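Local coordinates for protein putative NADH-flavin reductase (Lactobacillus casei ATCC 334, PDB 3H2S) that binds NADPH on a Rossmann-type fold and probably acts as an NAD(P)H-dependent oxidoreductase, at residues V90-L104 against F144-P158. Residues are numbered along the deposited sequence; the frame is centred on the assembly and turned at random.
Sequences VSLLRNSDTLAVFIL and FLQMNANVNWIGISP. With NDP (NADPH dihydro-nicotinamide-adenine-dinucleotide phosphate), chain C.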
ATOM      1  N   VAL A  90       2.501   4.819   6.027  1.00  6.73           N
ATOM      2  CA  VAL A  90       3.791   4.816   5.337  1.00  6.27           C
ATOM      3  C   VAL A  90       3.926   5.982   4.349  1.00  5.59           C
ATOM      4  O   VAL A  90       4.969   6.645   4.286  1.00  5.68           O
ATOM      5  CB  VAL A  90       4.073   3.456   4.638  1.00  6.43           C
ATOM      6  CG1 VAL A  90       5.283   3.568   3.689  1.00  7.10           C
ATOM      7  CG2 VAL A  90       4.336   2.370   5.699  1.00  7.44           C
ATOM      8  N   SER A  91       2.847   6.305   3.650  1.00  7.12           N
ATOM      9  CA  SER A  91       2.908   7.364   2.650  1.00  7.69           C
ATOM     10  C   SER A  91       3.164   8.727   3.279  1.00  9.49           C
ATOM     11  O   SER A  91       3.668   9.635   2.616  1.00  9.11           O
ATOM     12  CB  SER A  91       1.631   7.394   1.813  1.00  8.06           C
ATOM     13  OG  SER A  91       0.582   8.071   2.492  1.00 12.20           O
ATOM     14  N   LEU A  92       2.866   8.854   4.575  1.00  6.43           N
ATOM     15  CA  LEU A  92       3.060  10.122   5.289  1.00  8.67           C
ATOM     16  C   LEU A  92       4.454  10.196   5.900  1.00  9.88           C
ATOM     17  O   LEU A  92       4.828  11.213   6.475  1.00 10.40           O
ATOM     18  CB  LEU A  92       2.022  10.272   6.410  1.00 10.53           C
ATOM     19  CG  LEU A  92       0.550  10.114   6.027  1.00 12.62           C
ATOM     20  CD1 LEU A  92      -0.336  10.214   7.265  1.00 10.87           C
ATOM     21  CD2 LEU A  92       0.179  11.196   5.004  1.00 19.48           C
ATOM     22  N   LEU A  93       5.178   9.082   5.877  1.00 10.00           N
ATOM     23  CA  LEU A  93       6.474   9.033   6.536  1.00 11.18           C
ATOM     24  C   LEU A  93       7.670   9.081   5.588  1.00 12.23           C
ATOM     25  O   LEU A  93       8.806   8.897   6.015  1.00 12.24           O
ATOM     26  CB  LEU A  93       6.555   7.808   7.439  1.00 13.15           C
ATOM     27  CG  LEU A  93       5.391   7.686   8.421  1.00 19.39           C
ATOM     28  CD1 LEU A  93       5.575   6.452   9.250  1.00 14.65           C
ATOM     29  CD2 LEU A  93       5.307   8.936   9.295  1.00 12.92           C
ATOM     30  N   ARG A  94       7.424   9.378   4.317  1.00 12.23           N
ATOM     31  CA  ARG A  94       8.505   9.432   3.342  1.00 13.14           C
ATOM     32  C   ARG A  94       9.462  10.579   3.668  1.00 17.90           C
ATOM     33  O   ARG A  94       9.031  11.673   3.993  1.00 17.97           O
ATOM     34  CB  ARG A  94       7.930   9.598   1.934  1.00  9.19           C
ATOM     35  CG  ARG A  94       6.931   8.488   1.581  1.00 11.25           C
ATOM     36  CD  ARG A  94       7.641   7.144   1.433  1.00  9.40           C
ATOM     37  NE  ARG A  94       6.719   6.132   0.913  1.00  8.30           N
ATOM     38  CZ  ARG A  94       7.011   4.848   0.774  1.00  8.97           C
ATOM     39  NH1 ARG A  94       8.202   4.398   1.154  1.00 11.06           N
ATOM     40  NH2 ARG A  94       6.087   4.005   0.322  1.00  9.35           N
ATOM     41  N   ASN A  95      10.757  10.295   3.643  1.00 23.39           N
ATOM     42  CA  ASN A  95      11.769  11.280   4.040  1.00 31.95           C
ATOM     43  C   ASN A  95      11.538  11.915   5.421  1.00 30.90           C
ATOM     44  O   ASN A  95      11.655  13.128   5.584  1.00 33.51           O
ATOM     45  CB  ASN A  95      11.897  12.370   2.976  1.00 32.25           C
ATOM     46  CG  ASN A  95      12.334  11.818   1.629  1.00 42.75           C
ATOM     47  OD1 ASN A  95      13.248  10.984   1.551  1.00 44.74           O
ATOM     48  ND2 ASN A  95      11.644  12.240   0.566  1.00 46.97           N
ATOM     49  N   SER A  96      11.188  11.092   6.402  1.00 29.15           N
ATOM     50  CA  SER A  96      11.053  11.550   7.785  1.00 26.74           C
ATOM     51  C   SER A  96      11.741  10.553   8.709  1.00 24.14           C
ATOM     52  O   SER A  96      11.835   9.365   8.395  1.00 24.59           O
ATOM     53  CB  SER A  96       9.573  11.683   8.159  1.00 29.82           C
ATOM     54  OG  SER A  96       9.388  11.805   9.563  1.00 31.76           O
ATOM     55  N   ASP A  97      12.199  11.041   9.854  1.00 20.27           N
ATOM     56  CA  ASP A  97      12.918  10.211  10.820  1.00 19.29           C
ATOM     57  C   ASP A  97      11.929   9.472  11.712  1.00 16.55           C
ATOM     58  O   ASP A  97      12.322   8.616  12.517  1.00 17.35           O
ATOM     59  CB  ASP A  97      13.816  11.088  11.702  1.00 19.60           C
ATOM     60  CG  ASP A  97      15.005  11.645  10.952  1.00 31.15           C
ATOM     61  OD1 ASP A  97      15.339  11.105   9.874  1.00 37.76           O
ATOM     62  OD2 ASP A  97      15.626  12.603  11.458  1.00 38.42           O
ATOM     63  N   THR A  98      10.652   9.829  11.584  1.00 14.32           N
ATOM     64  CA  THR A  98       9.598   9.301  12.454  1.00 11.63           C
ATOM     65  C   THR A  98       9.596   7.782  12.540  1.00 11.92           C
ATOM     66  O   THR A  98       9.502   7.099  11.522  1.00 15.54           O
ATOM     67  CB  THR A  98       8.219   9.798  12.001  1.00 11.98           C
ATOM     68  OG1 THR A  98       8.234  11.226  11.970  1.00 17.51           O
ATOM     69  CG2 THR A  98       7.111   9.331  12.969  1.00  9.21           C
ATOM     70  N   LEU A  99       9.599   7.267  13.774  1.00 11.79           N
ATOM     71  CA  LEU A  99       9.466   5.841  14.022  1.00  8.75           C
ATOM     72  C   LEU A  99       8.008   5.433  13.903  1.00  8.98           C
ATOM     73  O   LEU A  99       7.124   6.084  14.459  1.00 12.40           O
ATOM     74  CB  LEU A  99       9.951   5.500  15.435  1.00  9.41           C
ATOM     75  CG  LEU A  99      11.411   5.774  15.787  1.00 11.74           C
ATOM     76  CD1 LEU A  99      11.625   5.430  17.261  1.00 21.36           C
ATOM     77  CD2 LEU A  99      12.280   4.902  14.928  1.00 23.95           C
ATOM     78  N   ALA A 100       7.753   4.331  13.217  1.00  7.49           N
ATOM     79  CA  ALA A 100       6.388   3.816  13.120  1.00 10.30           C
ATOM     80  C   ALA A 100       6.357   2.358  13.543  1.00 11.47           C
ATOM     81  O   ALA A 100       6.944   1.504  12.871  1.00 11.85           O
ATOM     82  CB  ALA A 100       5.875   3.959  11.694  1.00  9.59           C
ATOM     83  N   VAL A 101       5.645   2.064  14.630  1.00  8.93           N
ATOM     84  CA  VAL A 101       5.461   0.686  15.060  1.00  7.61           C
ATOM     85  C   VAL A 101       4.100   0.151  14.634  1.00  7.73           C
ATOM     86  O   VAL A 101       3.063   0.724  14.963  1.00  9.69           O
ATOM     87  CB  VAL A 101       5.630   0.534  16.598  1.00 10.12           C
ATOM     88  CG1 VAL A 101       5.363  -0.920  17.054  1.00  5.93           C
ATOM     89  CG2 VAL A 101       7.015   0.986  17.014  1.00 13.67           C
ATOM     90  N   PHE A 102       4.113  -0.979  13.943  1.00  8.00           N
ATOM     91  CA  PHE A 102       2.875  -1.625  13.492  1.00  5.79           C
ATOM     92  C   PHE A 102       2.685  -2.917  14.263  1.00  7.44           C
ATOM     93  O   PHE A 102       3.629  -3.713  14.388  1.00  5.10           O
ATOM     94  CB  PHE A 102       2.951  -1.947  11.991  1.00  6.40           C
ATOM     95  CG  PHE A 102       3.057  -0.742  11.124  1.00  6.48           C
ATOM     96  CD1 PHE A 102       1.925  -0.191  10.555  1.00  6.40           C
ATOM     97  CD2 PHE A 102       4.291  -0.133  10.897  1.00  9.87           C
ATOM     98  CE1 PHE A 102       2.002   0.958   9.769  1.00 11.19           C
ATOM     99  CE2 PHE A 102       4.378   1.047  10.154  1.00  8.40           C
ATOM    100  CZ  PHE A 102       3.232   1.588   9.580  1.00  8.18           C
ATOM    101  N   ILE A 103       1.510  -3.064  14.876  1.00  5.83           N
ATOM    102  CA  ILE A 103       1.136  -4.326  15.478  1.00  7.08           C
ATOM    103  C   ILE A 103       0.587  -5.227  14.372  1.00  7.00           C
ATOM    104  O   ILE A 103      -0.391  -4.885  13.697  1.00 10.60           O
ATOM    105  CB  ILE A 103       0.070  -4.194  16.574  1.00  8.00           C
ATOM    106  CG1 ILE A 103       0.536  -3.243  17.703  1.00  7.35           C
ATOM    107  CG2 ILE A 103      -0.254  -5.566  17.131  1.00  6.83           C
ATOM    108  CD1 ILE A 103      -0.487  -3.086  18.823  1.00  8.93           C
ATOM    109  N   LEU A 104       1.191  -6.395  14.227  1.00  7.21           N
ATOM    110  CA  LEU A 104       0.840  -7.307  13.148  1.00  8.23           C
ATOM    111  C   LEU A 104       0.058  -8.491  13.712  1.00 12.55           C
ATOM    112  O   LEU A 104      -0.512  -8.406  14.803  1.00 14.06           O
ATOM    113  CB  LEU A 104       2.113  -7.762  12.420  1.00 12.18           C
ATOM    114  CG  LEU A 104       2.896  -6.622  11.749  1.00 10.11           C
ATOM    115  CD1 LEU A 104       4.245  -7.115  11.236  1.00 12.94           C
ATOM    116  CD2 LEU A 104       2.090  -5.964  10.629  1.00  9.79           C
ATOM    117  N   PHE A 144       3.873  -5.792   2.820  1.00  5.69           N
ATOM    118  CA  PHE A 144       3.943  -4.413   2.321  1.00  7.87           C
ATOM    119  C   PHE A 144       5.031  -3.616   3.037  1.00  8.06           C
ATOM    120  O   PHE A 144       5.774  -2.860   2.418  1.00  7.64           O
ATOM    121  CB  PHE A 144       2.609  -3.693   2.497  1.00  8.05           C
ATOM    122  CG  PHE A 144       2.717  -2.206   2.353  1.00 10.19           C
ATOM    123  CD1 PHE A 144       2.814  -1.626   1.102  1.00  8.22           C
ATOM    124  CD2 PHE A 144       2.749  -1.379   3.479  1.00 13.09           C
ATOM    125  CE1 PHE A 144       2.988  -0.248   0.958  1.00  8.02           C
ATOM    126  CE2 PHE A 144       2.848  -0.001   3.345  1.00  9.56           C
ATOM    127  CZ  PHE A 144       3.000   0.563   2.088  1.00 11.59           C
ATOM    128  N   LEU A 145       5.097  -3.751   4.354  1.00  8.17           N
ATOM    129  CA  LEU A 145       6.095  -3.004   5.121  1.00  9.83           C
ATOM    130  C   LEU A 145       7.519  -3.252   4.600  1.00  7.94           C
ATOM    131  O   LEU A 145       8.306  -2.316   4.445  1.00  9.52           O
ATOM    132  CB  LEU A 145       5.992  -3.336   6.612  1.00  7.08           C
ATOM    133  CG  LEU A 145       4.757  -2.834   7.366  1.00  9.20           C
ATOM    134  CD1 LEU A 145       4.781  -3.338   8.804  1.00 10.30           C
ATOM    135  CD2 LEU A 145       4.601  -1.319   7.340  1.00  8.01           C
ATOM    136  N   GLN A 146       7.801  -4.493   4.223  1.00 10.22           N
ATOM    137  CA  GLN A 146       9.139  -4.879   3.765  1.00 10.67           C
ATOM    138  C   GLN A 146       9.509  -4.274   2.415  1.00  9.56           C
ATOM    139  O   GLN A 146      10.662  -4.337   2.009  1.00 13.94           O
ATOM    140  CB  GLN A 146       9.261  -6.399   3.702  1.00 11.40           C
ATOM    141  CG  GLN A 146       9.164  -7.052   5.073  1.00 14.63           C
ATOM    142  CD  GLN A 146       9.089  -8.549   4.977  1.00 24.43           C
ATOM    143  OE1 GLN A 146       8.008  -9.138   5.060  1.00 29.43           O
ATOM    144  NE2 GLN A 146      10.219  -9.168   4.671  1.00 22.50           N
HETATM  145  N   MSE A 147       8.527  -3.724   1.713  1.00 10.96           N
HETATM  146  CA  MSE A 147       8.770  -3.029   0.446  1.00 12.31           C
HETATM  147  C   MSE A 147       9.386  -1.646   0.670  1.00 13.52           C
HETATM  148  O   MSE A 147       9.697  -0.921  -0.290  1.00 12.77           O
HETATM  149  CB  MSE A 147       7.462  -2.863  -0.327  1.00 12.31           C
HETATM  150  CG  MSE A 147       6.782  -4.160  -0.691  1.00 12.60           C
HETATM  151 SE   MSE A 147       5.035  -3.804  -1.487  1.00 19.79          SE
HETATM  152  CE  MSE A 147       4.671  -5.588  -2.131  1.00 18.72           C
ATOM    153  N   ASN A 148       9.514  -1.262   1.938  1.00 11.99           N
ATOM    154  CA  ASN A 148       9.867   0.106   2.281  1.00  9.83           C
ATOM    155  C   ASN A 148      11.167   0.203   3.070  1.00 10.83           C
ATOM    156  O   ASN A 148      11.152   0.280   4.289  1.00 12.92           O
ATOM    157  CB  ASN A 148       8.695   0.777   3.016  1.00  8.40           C
ATOM    158  CG  ASN A 148       7.417   0.730   2.211  1.00 10.63           C
ATOM    159  OD1 ASN A 148       6.563  -0.145   2.426  1.00 15.06           O
ATOM    160  ND2 ASN A 148       7.366   1.537   1.149  1.00  5.81           N
ATOM    161  N   ALA A 149      12.287   0.211   2.351  1.00 13.73           N
ATOM    162  CA  ALA A 149      13.617   0.141   2.962  1.00 12.75           C
ATOM    163  C   ALA A 149      14.045   1.461   3.587  1.00 15.72           C
ATOM    164  O   ALA A 149      15.068   1.524   4.266  1.00 16.58           O
ATOM    165  CB  ALA A 149      14.632  -0.288   1.942  1.00 14.22           C
ATOM    166  N   ASN A 150      13.344   2.537   3.249  1.00 14.52           N
ATOM    167  CA  ASN A 150      13.763   3.881   3.631  1.00 19.13           C
ATOM    168  C   ASN A 150      12.773   4.599   4.564  1.00 16.93           C
ATOM    169  O   ASN A 150      12.797   5.818   4.698  1.00 20.10           O
ATOM    170  CB  ASN A 150      14.015   4.708   2.372  1.00 20.40           C
ATOM    171  CG  ASN A 150      14.993   4.027   1.424  1.00 30.86           C
ATOM    172  OD1 ASN A 150      14.666   3.749   0.268  1.00 35.23           O
ATOM    173  ND2 ASN A 150      16.167   3.669   1.943  1.00 32.92           N
ATOM    174  N   VAL A 151      11.986   3.820   5.293  1.00 11.80           N
ATOM    175  CA  VAL A 151      11.096   4.351   6.308  1.00  9.90           C
ATOM    176  C   VAL A 151      11.425   3.651   7.611  1.00  9.23           C
ATOM    177  O   VAL A 151      11.821   2.468   7.601  1.00 11.38           O
ATOM    178  CB  VAL A 151       9.601   4.107   5.917  1.00 11.98           C
ATOM    179  CG1 VAL A 151       8.670   4.298   7.117  1.00 11.17           C
ATOM    180  CG2 VAL A 151       9.202   5.071   4.784  1.00 14.83           C
ATOM    181  N   ASN A 152      11.323   4.369   8.733  1.00  9.13           N
ATOM    182  CA  ASN A 152      11.690   3.769  10.025  1.00  9.66           C
ATOM    183  C   ASN A 152      10.538   2.985  10.665  1.00 10.17           C
ATOM    184  O   ASN A 152      10.019   3.365  11.723  1.00 11.43           O
ATOM    185  CB  ASN A 152      12.247   4.813  11.006  1.00 10.62           C
ATOM    186  CG  ASN A 152      13.611   5.332  10.584  1.00 11.61           C
ATOM    187  OD1 ASN A 152      14.417   4.602   9.999  1.00 10.26           O
ATOM    188  ND2 ASN A 152      13.877   6.597  10.882  1.00 16.39           N
ATOM    189  N   TRP A 153      10.097   1.933   9.988  1.00  8.08           N
ATOM    190  CA  TRP A 153       8.993   1.127  10.501  1.00  8.36           C
ATOM    191  C   TRP A 153       9.515  -0.024  11.348  1.00  9.29           C
ATOM    192  O   TRP A 153      10.689  -0.381  11.264  1.00 10.21           O
ATOM    193  CB  TRP A 153       8.103   0.610   9.364  1.00  9.11           C
ATOM    194  CG  TRP A 153       8.807  -0.279   8.378  1.00 10.37           C
ATOM    195  CD1 TRP A 153       9.363   0.096   7.184  1.00  9.40           C
ATOM    196  CD2 TRP A 153       9.086  -1.679   8.526  1.00 10.01           C
ATOM    197  NE1 TRP A 153       9.920  -0.992   6.563  1.00  9.29           N
ATOM    198  CE2 TRP A 153       9.737  -2.098   7.352  1.00 12.61           C
ATOM    199  CE3 TRP A 153       8.717  -2.650   9.472  1.00 11.95           C
ATOM    200  CZ2 TRP A 153      10.124  -3.420   7.150  1.00 14.61           C
ATOM    201  CZ3 TRP A 153       9.097  -3.966   9.256  1.00 11.72           C
ATOM    202  CH2 TRP A 153       9.772  -4.336   8.102  1.00 10.33           C
ATOM    203  N   ILE A 154       8.678  -0.488  12.270  1.00  7.58           N
ATOM    204  CA  ILE A 154       8.991  -1.625  13.109  1.00  9.70           C
ATOM    205  C   ILE A 154       7.724  -2.483  13.214  1.00  8.67           C
ATOM    206  O   ILE A 154       6.634  -1.968  13.454  1.00  8.81           O
ATOM    207  CB  ILE A 154       9.414  -1.192  14.527  1.00  9.51           C
ATOM    208  CG1 ILE A 154      10.691  -0.343  14.500  1.00 11.32           C
ATOM    209  CG2 ILE A 154       9.624  -2.415  15.432  1.00 10.92           C
ATOM    210  CD1 ILE A 154      10.917   0.422  15.804  1.00 14.69           C
ATOM    211  N   GLY A 155       7.852  -3.780  12.940  1.00  8.58           N
ATOM    212  CA  GLY A 155       6.717  -4.687  13.086  1.00  7.89           C
ATOM    213  C   GLY A 155       6.807  -5.519  14.352  1.00  8.58           C
ATOM    214  O   GLY A 155       7.885  -6.013  14.716  1.00 10.39           O
ATOM    215  N   ILE A 156       5.695  -5.604  15.080  1.00  9.12           N
ATOM    216  CA  ILE A 156       5.616  -6.473  16.240  1.00 10.25           C
ATOM    217  C   ILE A 156       4.357  -7.335  16.177  1.00  9.91           C
ATOM    218  O   ILE A 156       3.221  -6.826  16.147  1.00  9.12           O
ATOM    219  CB  ILE A 156       5.599  -5.681  17.569  1.00 10.64           C
ATOM    220  CG1 ILE A 156       6.787  -4.724  17.649  1.00 10.96           C
ATOM    221  CG2 ILE A 156       5.601  -6.647  18.753  1.00 11.42           C
ATOM    222  CD1 ILE A 156       6.792  -3.859  18.906  1.00 15.59           C
ATOM    223  N   SER A 157       4.568  -8.648  16.154  1.00 11.60           N
ATOM    224  CA  SER A 157       3.458  -9.592  16.151  1.00  9.05           C
ATOM    225  C   SER A 157       3.218 -10.038  17.581  1.00 11.47           C
ATOM    226  O   SER A 157       4.182 -10.322  18.315  1.00  8.03           O
ATOM    227  CB  SER A 157       3.781 -10.811  15.279  1.00 11.87           C
ATOM    228  OG  SER A 157       3.686 -10.498  13.905  1.00 11.65           O
ATOM    229  N   PRO A 158       1.935 -10.188  17.956  1.00 11.30           N
ATOM    230  CA  PRO A 158       1.571 -10.826  19.198  1.00  8.78           C
ATOM    231  C   PRO A 158       1.825 -12.327  19.117  1.00 10.23           C
ATOM    232  O   PRO A 158       1.915 -12.883  18.030  1.00  9.92           O
ATOM    233  CB  PRO A 158       0.059 -10.547  19.330  1.00 13.46           C
ATOM    234  CG  PRO A 158      -0.305  -9.618  18.182  1.00 19.19           C
ATOM    235  CD  PRO A 158       0.753  -9.805  17.150  1.00 11.53           C
TER
HETATM  236  PA  NDP C 301      -9.439  -3.177  19.152  1.00 15.04           P
HETATM  237  O1A NDP C 301     -10.549  -4.035  18.478  1.00 12.73           O
HETATM  238  O2A NDP C 301      -9.475  -3.011  20.632  1.00  9.47           O
HETATM  239  O5B NDP C 301      -9.846  -1.746  18.340  1.00 29.10           O
HETATM  240  C5B NDP C 301      -8.648  -1.203  17.729  1.00 25.25           C
HETATM  241  C4B NDP C 301      -8.879   0.307  17.334  1.00 12.08           C
HETATM  242  O4B NDP C 301      -9.356   0.345  16.004  1.00 10.89           O
HETATM  243  C3B NDP C 301      -9.995   0.998  18.188  1.00 14.19           C
HETATM  244  O3B NDP C 301      -9.416   2.151  18.713  1.00 15.92           O
HETATM  245  C2B NDP C 301     -11.088   1.343  17.095  1.00 13.50           C
HETATM  246  O2B NDP C 301     -11.849   2.480  17.305  1.00 15.08           O
HETATM  247  C1B NDP C 301     -10.150   1.485  15.856  1.00 11.85           C
HETATM  248  N9A NDP C 301     -10.911   1.315  14.607  1.00 13.22           N
HETATM  249  C8A NDP C 301     -11.519   0.099  14.201  1.00 16.22           C
HETATM  250  N7A NDP C 301     -12.124   0.191  13.015  1.00 16.77           N
HETATM  251  C5A NDP C 301     -11.879   1.518  12.604  1.00 17.08           C
HETATM  252  C6A NDP C 301     -12.251   2.177  11.419  1.00 14.64           C
HETATM  253  N6A NDP C 301     -13.003   1.502  10.505  1.00 19.27           N
HETATM  254  N1A NDP C 301     -12.117   3.551  11.365  1.00 15.62           N
HETATM  255  C2A NDP C 301     -11.340   4.128  12.330  1.00 10.46           C
HETATM  256  N3A NDP C 301     -10.750   3.552  13.420  1.00 17.66           N
HETATM  257  C4A NDP C 301     -11.118   2.234  13.570  1.00 16.10           C
HETATM  258  O3  NDP C 301      -8.196  -4.060  18.746  1.00 13.94           O
HETATM  259  PN  NDP C 301      -6.940  -4.815  19.444  1.00 12.69           P
HETATM  260  O1N NDP C 301      -6.274  -3.835  20.428  1.00  9.79           O
HETATM  261  O2N NDP C 301      -7.573  -5.994  20.118  1.00 13.11           O
HETATM  262  O5D NDP C 301      -5.805  -5.216  18.342  1.00 14.73           O
HETATM  263  C5D NDP C 301      -4.709  -4.351  18.026  1.00 12.53           C
HETATM  264  C4D NDP C 301      -3.836  -5.081  16.990  1.00  9.36           C
HETATM  265  O4D NDP C 301      -3.592  -6.367  17.535  1.00 12.34           O
HETATM  266  C3D NDP C 301      -4.421  -5.281  15.561  1.00 11.45           C
HETATM  267  O3D NDP C 301      -3.411  -5.219  14.622  1.00 11.90           O
HETATM  268  C2D NDP C 301      -5.051  -6.715  15.702  1.00 15.02           C
HETATM  269  O2D NDP C 301      -5.090  -7.381  14.466  1.00 14.55           O
HETATM  270  C1D NDP C 301      -3.928  -7.357  16.593  1.00  9.92           C
HETATM  271  N1N NDP C 301      -4.358  -8.638  17.148  1.00 14.14           N
HETATM  272  C2N NDP C 301      -3.652  -9.818  16.662  1.00 13.62           C
HETATM  273  C3N NDP C 301      -4.277 -11.151  17.074  1.00 15.60           C
HETATM  274  C7N NDP C 301      -3.239 -12.257  16.989  1.00 22.49           C
HETATM  275  O7N NDP C 301      -2.461 -12.287  16.046  1.00 27.19           O
HETATM  276  N7N NDP C 301      -3.305 -13.305  17.895  1.00 28.15           N
HETATM  277  C4N NDP C 301      -5.133 -11.211  18.323  1.00 14.22           C
HETATM  278  C5N NDP C 301      -6.014 -10.006  18.533  1.00 14.98           C
HETATM  279  C6N NDP C 301      -5.549  -8.677  17.982  1.00 14.77           C
HETATM  280  P2B NDP C 301     -13.095   2.457  18.356  1.00 18.35           P
HETATM  281  O1X NDP C 301     -12.523   2.365  19.817  1.00 18.31           O
HETATM  282  O2X NDP C 301     -13.736   3.893  18.299  1.00 16.22           O
HETATM  283  O3X NDP C 301     -14.053   1.349  18.080  1.00 21.30           O
HETATM  284  O   HOH W   1      10.428   7.061   8.939  1.00 12.07           O
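Two neighbouring parallel strands of a Rossmann-type sheet, 99-103 and 153-158, meet here, each entered from a helix on the same face, 80-91 and 132-145. The axes of these two short strand segments approach to 4.6 Å at 22°, and five backbone bonds set the register, from Ala100 N to Asn152 O through to Leu104 N to Ile156 O; the bond from Phe102 N to Ile154 O is nearly straight.

Phe102 and Leu145 join sheet to helix. Leu145 CD2 sits over one face of the phenyl ring, a CH-pi contact 3.8 Å from the centroid and 15° off its normal, while Trp153 CB touches ring atom CE2 at 3.8 Å. With CG swung anti to its own carbonyl carbon (chi1 -64°), the ring lies between the strands and the helix ends. Replacing the phenyl ring by an alanine side chain is likely to leave Leu145 CD2 without the face it covers and to open a gap between strand 99-103 and helix 132-145. The helix ends also pack on each other, Val90 CG2 reaching the edge of the Phe144 ring at CE2 (3.7 Å). On the other face, Val101 CG1 meets Ile156 CD1 at 3.8 Å, under helix 189-201.

The turns before the strands are tied by Asn152, whose ND2 donates to Asp97 O (3.0 Å) within its own amide plane but from above the carbonyl plane. A water accepting from Asn152 N donates to Ser96 O and Thr98 O, bridging the same turns. In the same connection, Arg94 NE makes a salt bridge with Asp84 OD2 of the second subunit.

At the strands' C-terminal ends, Ile103 CG2 lies 3.5 Å from O4D of NADPH and Pro158 CG touches its nicotinamide ring, the cofactor-binding edge expected of a Rossmann fold.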